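Local coordinates for protein DYNE8 (Micromonospora chersina, PDB 4AMM) that is an iterative enediyne polyketide synthase of dynemicin biosynthesis, represented here by its acyltransferase domain, which probably loads the acyl building block, at residues E4-G9 against A40-A45. Residues are numbered along the deposited sequence; the frame is centred on the assembly and turned at random.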
ATOM      1  N   GLU A   4     -18.155   5.544  -8.764  1.00 18.70           N
ATOM      2  CA  GLU A   4     -18.859   6.401  -7.838  1.00 17.34           C
ATOM      3  C   GLU A   4     -18.718   5.803  -6.450  1.00 15.94           C
ATOM      4  O   GLU A   4     -18.617   4.575  -6.277  1.00 16.46           O
ATOM      5  CB  GLU A   4     -20.324   6.503  -8.253  1.00 19.28           C
ATOM      6  CG  GLU A   4     -21.011   7.589  -7.451  1.00 20.37           C
ATOM      7  CD  GLU A   4     -20.253   8.943  -7.641  1.00 28.24           C
ATOM      8  OE1 GLU A   4     -20.435   9.624  -8.681  1.00 27.24           O
ATOM      9  OE2 GLU A   4     -19.381   9.238  -6.779  1.00 24.69           O
ATOM     10  N   LEU A   5     -18.772   6.651  -5.413  1.00 14.54           N
ATOM     11  CA  LEU A   5     -18.743   6.227  -4.029  1.00 13.70           C
ATOM     12  C   LEU A   5     -20.084   6.377  -3.405  1.00 13.63           C
ATOM     13  O   LEU A   5     -20.625   7.507  -3.376  1.00 14.89           O
ATOM     14  CB  LEU A   5     -17.757   7.158  -3.280  1.00 14.10           C
ATOM     15  CG  LEU A   5     -17.721   6.973  -1.750  1.00 14.33           C
ATOM     16  CD1 LEU A   5     -17.282   5.546  -1.348  1.00 14.72           C
ATOM     17  CD2 LEU A   5     -16.723   8.043  -1.200  1.00 15.63           C
ATOM     18  N   VAL A   6     -20.663   5.295  -2.885  1.00 12.60           N
ATOM     19  CA  VAL A   6     -21.980   5.336  -2.304  1.00 12.35           C
ATOM     20  C   VAL A   6     -21.880   4.921  -0.861  1.00 11.79           C
ATOM     21  O   VAL A   6     -21.423   3.816  -0.529  1.00 13.68           O
ATOM     22  CB  VAL A   6     -22.942   4.344  -2.999  1.00 13.47           C
ATOM     23  CG1 VAL A   6     -24.262   4.455  -2.372  1.00 15.72           C
ATOM     24  CG2 VAL A   6     -22.979   4.723  -4.470  1.00 15.93           C
ATOM     25  N   VAL A   7     -22.160   5.900   0.051  1.00 12.42           N
ATOM     26  CA  VAL A   7     -22.119   5.608   1.463  1.00 13.32           C
ATOM     27  C   VAL A   7     -23.473   5.782   2.100  1.00 15.30           C
ATOM     28  O   VAL A   7     -24.256   6.626   1.635  1.00 17.28           O
ATOM     29  CB  VAL A   7     -21.083   6.496   2.217  1.00 14.13           C
ATOM     30  CG1 VAL A   7     -19.686   6.429   1.600  1.00 12.94           C
ATOM     31  CG2 VAL A   7     -21.542   8.013   2.328  1.00 15.89           C
ATOM     32  N   CYS A   8     -23.685   5.065   3.195  1.00 14.47           N
ATOM     33  CA  CYS A   8     -24.788   5.463   4.080  1.00 18.24           C
ATOM     34  C   CYS A   8     -24.655   4.801   5.415  1.00 16.15           C
ATOM     35  O   CYS A   8     -23.753   4.030   5.651  1.00 15.10           O
ATOM     36  CB  CYS A   8     -26.129   5.251   3.468  1.00 20.68           C
ATOM     37  SG  CYS A   8     -26.401   3.550   3.259  1.00 22.82           S
ATOM     38  N   GLY A   9     -25.597   5.142   6.318  1.00 16.09           N
ATOM     39  CA  GLY A   9     -25.511   4.555   7.614  1.00 16.42           C
ATOM     40  C   GLY A   9     -26.790   4.754   8.401  1.00 15.24           C
ATOM     41  O   GLY A   9     -27.718   5.370   7.931  1.00 18.02           O
ATOM     42  N   ALA A  40     -24.208  11.747  -4.079  1.00 12.81           N
ATOM     43  CA  ALA A  40     -23.753  13.029  -3.453  1.00 13.61           C
ATOM     44  C   ALA A  40     -24.714  13.332  -2.328  1.00 12.67           C
ATOM     45  O   ALA A  40     -24.279  13.856  -1.265  1.00 13.40           O
ATOM     46  CB  ALA A  40     -23.724  14.109  -4.462  1.00 12.84           C
ATOM     47  N   GLY A  41     -26.015  13.102  -2.504  1.00 12.64           N
ATOM     48  CA  GLY A  41     -26.989  13.360  -1.436  1.00 13.17           C
ATOM     49  C   GLY A  41     -26.777  12.480  -0.284  1.00 11.89           C
ATOM     50  O   GLY A  41     -26.861  12.941   0.916  1.00 13.31           O
ATOM     51  N   LEU A  42     -26.498  11.185  -0.459  1.00 12.20           N
ATOM     52  CA  LEU A  42     -26.249  10.285   0.649  1.00 13.16           C
ATOM     53  C   LEU A  42     -25.021  10.707   1.405  1.00 11.40           C
ATOM     54  O   LEU A  42     -25.008  10.594   2.650  1.00 12.21           O
ATOM     55  CB  LEU A  42     -26.093   8.810   0.098  1.00 12.92           C
ATOM     56  CG  LEU A  42     -27.452   8.241  -0.355  1.00 13.92           C
ATOM     57  CD1 LEU A  42     -27.112   6.896  -1.135  1.00 15.64           C
ATOM     58  CD2 LEU A  42     -28.313   7.930   0.825  1.00 16.79           C
ATOM     59  N   ALA A  43     -23.969  11.139   0.712  1.00 11.28           N
ATOM     60  CA  ALA A  43     -22.724  11.520   1.414  1.00 11.36           C
ATOM     61  C   ALA A  43     -23.021  12.760   2.284  1.00 10.91           C
ATOM     62  O   ALA A  43     -22.476  12.840   3.418  1.00 11.35           O
ATOM     63  CB  ALA A  43     -21.615  11.780   0.454  1.00 12.80           C
ATOM     64  N   ALA A  44     -23.848  13.681   1.809  1.00 10.64           N
ATOM     65  CA  ALA A  44     -24.136  14.914   2.576  1.00 10.91           C
ATOM     66  C   ALA A  44     -24.945  14.563   3.786  1.00 11.78           C
ATOM     67  O   ALA A  44     -24.770  15.165   4.867  1.00 12.05           O
ATOM     68  CB  ALA A  44     -24.850  15.885   1.681  1.00 11.81           C
ATOM     69  N   ALA A  45     -25.825  13.576   3.713  1.00 11.75           N
ATOM     70  CA  ALA A  45     -26.765  13.291   4.790  1.00 13.00           C
ATOM     71  C   ALA A  45     -26.226  12.254   5.784  1.00 13.41           C
ATOM     72  O   ALA A  45     -26.716  12.163   6.901  1.00 15.65           O
ATOM     73  CB  ALA A  45     -28.056  12.700   4.138  1.00 17.16           C
TER
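L42 lays its side chain over the edge of strand 4-10, spanning V6, the carbonyl of V7 and C8. Its CB sits 3.2 Å from V7 O, a close approach, and its two methyls part to serve different neighbours. CD1 reaches CG1 of V6 at 4.0 Å, the two side chains crossing obliquely, while CD2 lies more loosely against CB of C8, 4.4 Å away. A chi1 of -73° sets the leucine CG anti to its own carbonyl carbon, beside the backbone N, and from there the methyls diverge. V7 adds a second point of packing: its CG2, which lies between the backbone N and the carbonyl carbon, comes within 3.8 Å of A43 CA, where the small alanine lets strand and helix backbones draw near. The principle illustrated is apolar packing of a helix on an edge strand, and it has a price, since V7 O is buried under L42 without a hydrogen-bonding partner. Helix and strand segments run at 39° to each other, their axes 7.1 Å apart at closest. Strand 4-10 is an outermost strand of a four-stranded antiparallel sheet; V6 and C8 pair through their backbones with A56 and F54 of strand 52-58, and the end of helix 32-45 packs along its other edge. C8 also touches L19 and L20 of helix 13-27, whereas V7 meets F386 of helix 376-387.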